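Local coordinates for protein eukaryotic translation initiation factor 5A-2 (Arabidopsis thaliana, PDB 3HKS) that binds between the exit and peptidyl sites of the ribosome and promotes translation elongation and termination, rescuing ribosomes stalled at polyproline and other difficult sequences, at residues E51-K56 against K64-A69; I70-A75 against M149-E154; K142-S147 against C158-V163. All blocks are in the same frame, centred on the assembly; numbering follows the deposited sequence.

Contact 1 (E51-K56 against K64-A69); sequences EVSTSK and KCHFVA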
loop_
_atom_site.group_PDB
_atom_site.type_symbol
_atom_site.label_atom_id
_atom_site.label_comp_id
_atom_site.label_asym_id
_atom_site.label_seq_id
_atom_site.Cartn_x
_atom_site.Cartn_y
_atom_site.Cartn_z
ATOM N N GLU A 51 15.940 -4.163 4.141
ATOM C CA GLU A 51 17.243 -4.316 4.801
ATOM C C GLU A 51 17.491 -3.181 5.801
ATOM O O GLU A 51 17.279 -2.011 5.484
ATOM C CB GLU A 51 18.383 -4.361 3.759
ATOM C CG GLU A 51 18.242 -5.477 2.689
ATOM C CD GLU A 51 19.221 -5.348 1.511
ATOM O OE1 GLU A 51 18.806 -5.617 0.351
ATOM O OE2 GLU A 51 20.404 -4.991 1.744
ATOM N N VAL A 52 17.934 -3.536 7.005
ATOM C CA VAL A 52 18.402 -2.554 7.986
ATOM C C VAL A 52 19.801 -2.936 8.438
ATOM O O VAL A 52 20.028 -4.074 8.864
ATOM C CB VAL A 52 17.520 -2.516 9.271
ATOM C CG1 VAL A 52 17.986 -1.390 10.208
ATOM C CG2 VAL A 52 16.036 -2.365 8.932
ATOM N N SER A 53 20.732 -1.984 8.356
ATOM C CA SER A 53 22.033 -2.139 9.015
ATOM C C SER A 53 22.451 -0.878 9.789
ATOM O O SER A 53 21.935 0.221 9.548
ATOM C CB SER A 53 23.120 -2.580 8.024
ATOM O OG SER A 53 23.340 -1.618 7.017
ATOM N N THR A 54 23.371 -1.039 10.730
ATOM C CA THR A 54 23.824 0.089 11.542
ATOM C C THR A 54 25.322 0.282 11.394
ATOM O O THR A 54 26.042 -0.665 11.064
ATOM C CB THR A 54 23.467 -0.089 13.038
ATOM O OG1 THR A 54 24.000 -1.324 13.507
ATOM C CG2 THR A 54 21.945 -0.081 13.254
ATOM N N SER A 55 25.773 1.517 11.618
ATOM C CA SER A 55 27.201 1.834 11.698
ATOM C C SER A 55 27.434 2.887 12.775
ATOM O O SER A 55 26.535 3.664 13.114
ATOM C CB SER A 55 27.770 2.301 10.340
ATOM O OG SER A 55 27.195 3.521 9.910
ATOM N N LYS A 56 28.641 2.904 13.322
ATOM C CA LYS A 56 28.964 3.847 14.369
ATOM C C LYS A 56 30.373 4.429 14.193
ATOM O O LYS A 56 31.331 3.696 13.901
ATOM C CB LYS A 56 28.793 3.160 15.715
ATOM C CG LYS A 56 29.161 3.979 16.948
ATOM C CD LYS A 56 29.055 3.103 18.204
ATOM C CE LYS A 56 27.600 2.940 18.606
ATOM N NZ LYS A 56 27.425 2.154 19.861
ATOM N N LYS A 64 24.055 4.933 13.340
ATOM C CA LYS A 64 23.271 5.385 12.216
ATOM C C LYS A 64 22.592 4.154 11.667
ATOM O O LYS A 64 23.172 3.060 11.679
ATOM C CB LYS A 64 24.163 6.040 11.141
ATOM C CG LYS A 64 24.809 7.328 11.619
ATOM C CD LYS A 64 26.069 7.699 10.876
ATOM C CE LYS A 64 27.266 6.930 11.371
ATOM N NZ LYS A 64 28.380 7.864 11.635
ATOM N N CYS A 65 21.357 4.330 11.208
ATOM C CA CYS A 65 20.598 3.253 10.564
ATOM C C CYS A 65 20.625 3.445 9.062
ATOM O O CYS A 65 20.317 4.524 8.563
ATOM C CB CYS A 65 19.158 3.235 11.063
ATOM S SG CYS A 65 19.015 2.916 12.812
ATOM N N HIS A 66 21.011 2.384 8.355
ATOM C CA HIS A 66 21.097 2.393 6.904
ATOM C C HIS A 66 19.922 1.576 6.373
ATOM O O HIS A 66 19.844 0.372 6.604
ATOM C CB HIS A 66 22.438 1.773 6.442
ATOM C CG HIS A 66 23.653 2.433 7.025
ATOM N ND1 HIS A 66 24.689 2.907 6.249
ATOM C CD2 HIS A 66 23.991 2.713 8.309
ATOM C CE1 HIS A 66 25.610 3.448 7.027
ATOM N NE2 HIS A 66 25.209 3.345 8.281
ATOM N N PHE A 67 19.012 2.230 5.661
ATOM C CA PHE A 67 17.800 1.561 5.161
ATOM C C PHE A 67 17.858 1.248 3.678
ATOM O O PHE A 67 18.248 2.095 2.869
ATOM C CB PHE A 67 16.552 2.414 5.436
ATOM C CG PHE A 67 16.292 2.637 6.892
ATOM C CD1 PHE A 67 15.926 1.586 7.713
ATOM C CD2 PHE A 67 16.436 3.899 7.449
ATOM C CE1 PHE A 67 15.700 1.786 9.069
ATOM C CE2 PHE A 67 16.201 4.110 8.810
ATOM C CZ PHE A 67 15.835 3.056 9.615
ATOM N N VAL A 68 17.447 0.032 3.328
ATOM C CA VAL A 68 17.064 -0.279 1.942
ATOM C C VAL A 68 15.566 -0.601 1.965
ATOM O O VAL A 68 15.119 -1.424 2.756
ATOM C CB VAL A 68 17.890 -1.460 1.330
ATOM C CG1 VAL A 68 17.529 -1.673 -0.138
ATOM C CG2 VAL A 68 19.396 -1.203 1.465
ATOM N N ALA A 69 14.798 0.058 1.105
ATOM C CA ALA A 69 13.346 -0.089 1.129
ATOM C C ALA A 69 12.746 -0.106 -0.275
ATOM O O ALA A 69 13.340 0.428 -1.209
ATOM C CB ALA A 69 12.706 1.022 1.999
HETATM O O HOH W 1 21.210 -1.481 4.736
#

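Contact 2 (I70-A75 against M149-E154); sequences IDIFTA and MSSMGE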
loop_
_atom_site.group_PDB
_atom_site.type_symbol
_atom_site.label_atom_id
_atom_site.label_comp_id
_atom_site.label_asym_id
_atom_site.label_seq_id
_atom_site.Cartn_x
_atom_site.Cartn_y
_atom_site.Cartn_z
ATOM N N ILE A 70 11.571 -0.715 -0.429
ATOM C CA ILE A 70 10.946 -0.852 -1.759
ATOM C C ILE A 70 9.626 -0.081 -1.842
ATOM O O ILE A 70 8.702 -0.332 -1.059
ATOM C CB ILE A 70 10.726 -2.357 -2.139
ATOM C CG1 ILE A 70 12.034 -3.167 -2.027
ATOM C CG2 ILE A 70 10.068 -2.500 -3.536
ATOM C CD1 ILE A 70 13.123 -2.793 -3.006
ATOM N N ASP A 71 9.548 0.865 -2.777
ATOM C CA ASP A 71 8.321 1.637 -3.005
ATOM C C ASP A 71 7.141 0.670 -3.180
ATOM O O ASP A 71 7.185 -0.200 -4.058
ATOM C CB ASP A 71 8.490 2.514 -4.241
ATOM C CG ASP A 71 7.338 3.464 -4.452
ATOM O OD1 ASP A 71 6.160 3.040 -4.375
ATOM O OD2 ASP A 71 7.611 4.650 -4.724
ATOM N N ILE A 72 6.109 0.806 -2.339
ATOM C CA ILE A 72 5.011 -0.185 -2.303
ATOM C C ILE A 72 4.065 -0.164 -3.518
ATOM O O ILE A 72 3.307 -1.108 -3.728
ATOM C CB ILE A 72 4.203 -0.166 -0.961
ATOM C CG1 ILE A 72 3.271 1.045 -0.872
ATOM C CG2 ILE A 72 5.153 -0.287 0.258
ATOM C CD1 ILE A 72 2.312 1.011 0.343
ATOM N N PHE A 73 4.130 0.905 -4.310
ATOM C CA PHE A 73 3.328 1.026 -5.526
ATOM C C PHE A 73 4.156 0.843 -6.802
ATOM O O PHE A 73 3.675 0.248 -7.764
ATOM C CB PHE A 73 2.593 2.371 -5.572
ATOM C CG PHE A 73 1.604 2.563 -4.456
ATOM C CD1 PHE A 73 0.442 1.798 -4.400
ATOM C CD2 PHE A 73 1.839 3.500 -3.456
ATOM C CE1 PHE A 73 -0.467 1.966 -3.371
ATOM C CE2 PHE A 73 0.929 3.679 -2.423
ATOM C CZ PHE A 73 -0.223 2.913 -2.380
ATOM N N THR A 74 5.392 1.347 -6.811
ATOM C CA THR A 74 6.218 1.344 -8.024
ATOM C C THR A 74 7.279 0.245 -8.021
ATOM O O THR A 74 7.873 -0.056 -9.067
ATOM C CB THR A 74 6.888 2.710 -8.296
ATOM O OG1 THR A 74 7.980 2.904 -7.390
ATOM C CG2 THR A 74 5.890 3.863 -8.163
ATOM N N ALA A 75 7.506 -0.354 -6.848
ATOM C CA ALA A 75 8.516 -1.407 -6.679
ATOM C C ALA A 75 9.966 -0.926 -6.865
ATOM O O ALA A 75 10.898 -1.736 -6.899
ATOM C CB ALA A 75 8.215 -2.614 -7.595
ATOM N N MET A 149 -4.992 -1.457 -1.531
ATOM C CA MET A 149 -3.867 -1.009 -0.707
ATOM C C MET A 149 -3.751 0.508 -0.784
ATOM O O MET A 149 -3.717 1.076 -1.866
ATOM C CB MET A 149 -2.562 -1.682 -1.131
ATOM C CG MET A 149 -1.424 -1.533 -0.078
ATOM S SD MET A 149 0.085 -2.382 -0.578
ATOM C CE MET A 149 0.560 -1.465 -2.026
ATOM N N SER A 150 -3.727 1.163 0.369
ATOM C CA SER A 150 -3.669 2.624 0.402
ATOM C C SER A 150 -2.575 3.158 1.328
ATOM O O SER A 150 -2.355 2.644 2.424
ATOM C CB SER A 150 -5.026 3.211 0.790
ATOM O OG SER A 150 -5.352 2.856 2.114
ATOM N N SER A 151 -1.891 4.195 0.861
ATOM C CA SER A 151 -0.859 4.868 1.644
ATOM C C SER A 151 -0.607 6.231 1.034
ATOM O O SER A 151 -0.452 6.347 -0.180
ATOM C CB SER A 151 0.439 4.051 1.657
ATOM O OG SER A 151 1.328 4.492 2.661
ATOM N N MET A 152 -0.598 7.255 1.891
ATOM C CA MET A 152 -0.198 8.612 1.520
ATOM C C MET A 152 -1.038 9.215 0.385
ATOM O O MET A 152 -0.512 9.877 -0.516
ATOM C CB MET A 152 1.309 8.650 1.222
ATOM C CG MET A 152 2.160 8.321 2.464
ATOM S SD MET A 152 3.923 8.513 2.213
ATOM C CE MET A 152 4.141 10.288 2.319
ATOM N N GLY A 153 -2.348 8.976 0.444
ATOM C CA GLY A 153 -3.292 9.477 -0.567
ATOM C C GLY A 153 -3.291 8.740 -1.903
ATOM O O GLY A 153 -3.853 9.224 -2.896
ATOM N N GLU A 154 -2.657 7.573 -1.929
ATOM C CA GLU A 154 -2.478 6.806 -3.151
ATOM C C GLU A 154 -3.008 5.401 -2.917
ATOM O O GLU A 154 -2.826 4.833 -1.852
ATOM C CB GLU A 154 -1.003 6.781 -3.542
ATOM C CG GLU A 154 -0.712 6.172 -4.914
ATOM C CD GLU A 154 0.675 6.541 -5.446
ATOM O OE1 GLU A 154 1.218 7.605 -5.058
ATOM O OE2 GLU A 154 1.213 5.763 -6.266
#

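Contact 3 (K142-S147 against C158-V163); sequences KDIVVS and CAVKEV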
loop_
_atom_site.group_PDB
_atom_site.type_symbol
_atom_site.label_atom_id
_atom_site.label_comp_id
_atom_site.label_asym_id
_atom_site.label_seq_id
_atom_site.Cartn_x
_atom_site.Cartn_y
_atom_site.Cartn_z
ATOM N N LYS A 142 -21.499 -12.216 -10.221
ATOM C CA LYS A 142 -20.850 -12.800 -9.063
ATOM C C LYS A 142 -20.584 -11.779 -7.977
ATOM O O LYS A 142 -20.505 -10.583 -8.245
ATOM C CB LYS A 142 -19.548 -13.491 -9.481
ATOM C CG LYS A 142 -19.787 -14.566 -10.522
ATOM C CD LYS A 142 -19.061 -15.830 -10.191
ATOM C CE LYS A 142 -19.425 -16.942 -11.162
ATOM N NZ LYS A 142 -18.183 -17.663 -11.547
ATOM N N ASP A 143 -20.478 -12.271 -6.745
ATOM C CA ASP A 143 -20.063 -11.459 -5.612
ATOM C C ASP A 143 -18.546 -11.325 -5.677
ATOM O O ASP A 143 -17.813 -12.283 -5.408
ATOM C CB ASP A 143 -20.500 -12.111 -4.293
ATOM C CG ASP A 143 -22.014 -12.149 -4.128
ATOM O OD1 ASP A 143 -22.697 -11.251 -4.661
ATOM O OD2 ASP A 143 -22.522 -13.077 -3.455
ATOM N N ILE A 144 -18.085 -10.144 -6.076
ATOM C CA ILE A 144 -16.655 -9.892 -6.249
ATOM C C ILE A 144 -16.161 -8.983 -5.142
ATOM O O ILE A 144 -16.748 -7.932 -4.881
ATOM C CB ILE A 144 -16.335 -9.298 -7.656
ATOM C CG1 ILE A 144 -16.725 -10.267 -8.796
ATOM C CG2 ILE A 144 -14.866 -8.856 -7.766
ATOM C CD1 ILE A 144 -15.821 -11.537 -8.940
ATOM N N VAL A 145 -15.091 -9.418 -4.480
ATOM C CA VAL A 145 -14.441 -8.662 -3.408
ATOM C C VAL A 145 -13.097 -8.153 -3.913
ATOM O O VAL A 145 -12.289 -8.913 -4.438
ATOM C CB VAL A 145 -14.274 -9.505 -2.101
ATOM C CG1 VAL A 145 -13.591 -8.692 -1.003
ATOM C CG2 VAL A 145 -15.623 -9.976 -1.604
ATOM N N VAL A 146 -12.870 -6.859 -3.735
ATOM C CA VAL A 146 -11.698 -6.167 -4.257
ATOM C C VAL A 146 -10.882 -5.663 -3.069
ATOM O O VAL A 146 -11.416 -4.952 -2.210
ATOM C CB VAL A 146 -12.134 -4.966 -5.167
ATOM C CG1 VAL A 146 -10.941 -4.160 -5.659
ATOM C CG2 VAL A 146 -12.969 -5.460 -6.349
ATOM N N SER A 147 -9.606 -6.051 -3.012
ATOM C CA SER A 147 -8.677 -5.548 -1.991
ATOM C C SER A 147 -7.961 -4.296 -2.484
ATOM O O SER A 147 -7.433 -4.276 -3.588
ATOM C CB SER A 147 -7.640 -6.610 -1.612
ATOM O OG SER A 147 -8.263 -7.829 -1.238
ATOM N N CYS A 158 -5.217 -4.396 -5.476
ATOM C CA CYS A 158 -4.098 -5.333 -5.369
ATOM C C CYS A 158 -4.518 -6.817 -5.343
ATOM O O CYS A 158 -3.673 -7.701 -5.494
ATOM C CB CYS A 158 -3.236 -4.984 -4.129
ATOM S SG CYS A 158 -4.121 -5.224 -2.537
ATOM N N ALA A 159 -5.808 -7.091 -5.159
ATOM C CA ALA A 159 -6.332 -8.463 -5.238
ATOM C C ALA A 159 -7.812 -8.482 -5.609
ATOM O O ALA A 159 -8.530 -7.524 -5.358
ATOM C CB ALA A 159 -6.105 -9.216 -3.929
ATOM N N VAL A 160 -8.252 -9.583 -6.216
ATOM C CA VAL A 160 -9.642 -9.773 -6.611
ATOM C C VAL A 160 -10.034 -11.222 -6.346
ATOM O O VAL A 160 -9.319 -12.135 -6.736
ATOM C CB VAL A 160 -9.871 -9.436 -8.115
ATOM C CG1 VAL A 160 -11.337 -9.722 -8.539
ATOM C CG2 VAL A 160 -9.496 -7.985 -8.418
ATOM N N LYS A 161 -11.177 -11.433 -5.701
ATOM C CA LYS A 161 -11.730 -12.783 -5.530
ATOM C C LYS A 161 -13.249 -12.790 -5.680
ATOM O O LYS A 161 -13.914 -11.791 -5.398
ATOM C CB LYS A 161 -11.345 -13.371 -4.171
ATOM C CG LYS A 161 -11.893 -12.592 -2.985
ATOM C CD LYS A 161 -11.505 -13.208 -1.638
ATOM C CE LYS A 161 -11.766 -12.214 -0.502
ATOM N NZ LYS A 161 -11.926 -12.877 0.830
ATOM N N GLU A 162 -13.796 -13.918 -6.126
ATOM C CA GLU A 162 -15.243 -14.121 -6.070
ATOM C C GLU A 162 -15.642 -14.919 -4.840
ATOM O O GLU A 162 -14.947 -15.857 -4.447
ATOM C CB GLU A 162 -15.787 -14.746 -7.352
ATOM C CG GLU A 162 -15.185 -16.067 -7.738
ATOM C CD GLU A 162 -16.150 -16.897 -8.553
ATOM O OE1 GLU A 162 -17.093 -17.462 -7.953
ATOM O OE2 GLU A 162 -15.965 -16.970 -9.787
ATOM N N VAL A 163 -16.743 -14.529 -4.209
ATOM C CA VAL A 163 -17.162 -15.194 -2.975
ATOM C C VAL A 163 -18.555 -15.836 -3.061
ATOM O O VAL A 163 -19.074 -16.335 -2.057
ATOM C CB VAL A 163 -17.031 -14.274 -1.711
ATOM C CG1 VAL A 163 -15.567 -13.899 -1.447
ATOM C CG2 VAL A 163 -17.897 -13.037 -1.825
#

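Contact 1 (E51-K56 against K64-A69)
S55 OG and H66 NE2 meet with the serine OG set between its own backbone N and carbonyl carbon (chi1 65°) and the imidazole CG anti to the carbonyl carbon, beside the backbone N (chi1 -56°). The hydroxyl arrives at the edge of the ring, near the ring plane, and forms a hydrogen bond of 2.6 Å between S55 OG and H66 NE2; either partner could be the donor. The same ring edge lies near S53 O, which accepts a backbone bond from H66 N at 2.6 Å. S53 adds a bridged link, since one water joins S53 OG to H66 O and donates to the carbonyl.

These residues share one face of an antiparallel hairpin made by strands 45-55 and 64-71, in the SH3-like N-terminal domain. E51 with V68, S53 with H66 and S55 with K64 are its hydrogen-bonded pairs, each closed by two backbone bonds. The loop that joins the strands carries K59, the probable site of the hypusine modification, here an unmodified lysine.

E51 and V68 lie side by side on this face, with E51 CB 3.8 Å from V68 CB. K64 brings CE to 3.7 Å from S55 OG, while its NZ bonds T57 in the loop. On the other face, V52 lies alongside F67 and touches its ring obliquely, V52 CG1 to F67 CE1 at 4.1 Å. T54 CG2 approaches C65 SG there, and F67 continues inward against I40 and I34.

Contact 2 (I70-A75 against M149-E154)
F73 sets its ring against the end of the hairpin, beside the residues that flank the S151-E154 turn, and the packing here is tight. Over one face lies E154, whose CG stands 4.0 Å from the ring centroid, 15° off the normal, in a CH-pi contact; on the opposite face is I72 CG1, from its own segment. At the ring edge, M149 O and S151 O lie near the plane, and F73 CZ comes to 3.3 Å from E154 O. The M149 chain bends at chi3 (65°), placing CE 3.3 Å from I72 O and 3.8 Å from F73 CE1. I72 CD1 fills the adjoining position against S151 CB, also at 3.8 Å. The E154 carboxylate still lies on the ring, OE2 3.7 Å from F73 CD2 and its plane 17° from the ring's, while OE1 forms a salt bridge with R45, which also pairs with D71 OD2.

By contrast, the loop opens to solvent at T74, which makes no contact with the hairpin. D71 OD1 accepts from both F73 N and T74 N, tying down the loop that presents the ring.

The arrangement is an interdomain contact: an Asx turn of the SH3-like domain set against the type I' beta turn of an OB-fold hairpin.

Contact 3 (K142-S147 against C158-V163)
K142 and E162 form the salt bridge of this strand pair, K142 NZ meeting E162 OE2 at 2.9 Å on the syn side of the carboxylate, 19° out of its plane. The lysine chain, bent at chi2 and chi4, crosses the glutamate obliquely and also lays its CD against both carboxylate oxygens. E140 gives the ammonium a second, long and weak ion pair.

Backbone hydrogen bonds run the length of the segments. V145 and K161 exchange two, S147 N donates to A159 O, C158 N to S147 O, and V163 N to D143 O at 2.8 Å. Between them, CA-H...O contacts fill in, such as E162 CA to D143 O at 3.2 Å.

Apolar packing divides between the two faces. I144 sends CG2 to V160 CG1 at 3.7 Å and CD1 to E162 CB at 3.6 Å; V146 and V160 share that face, where M134 of helix 128-139 packs on both. On the other face V145 lies alongside K161, pointing the same way, and crosses V163 at about a right angle, with V145 CG2 3.8 Å from V163 CG2. S147 CB meets A159 CB here, while S147 OG bonds D97 of strand 87-103.

Paired in antiparallel register, strands 142-151 and 154-163 make the last hairpin of the C-terminal OB-fold domain, with the helix packed against one face.

Overall arrangement
The three contacts follow the long axis of a two-domain molecule. Contact 1 lies in the N-terminal domain and contact 3 in the C-terminal one, on opposite sides of the chain's centre, with about 38 Å between their centres; contact 2, whose centre lies about 4 Å from that of the chain, joins the domains. Strand 64-71 runs from contact 1 straight into contact 2, with about 21 Å between centres. Strand 142-151 likewise links contact 2 to contact 3, about 20 Å between centres, and the two touch where M149 N lies 4.0 Å from C158 SG. The probable hypusine site falls in the loop closed by contact 1, the end of the molecule remote from contact 3.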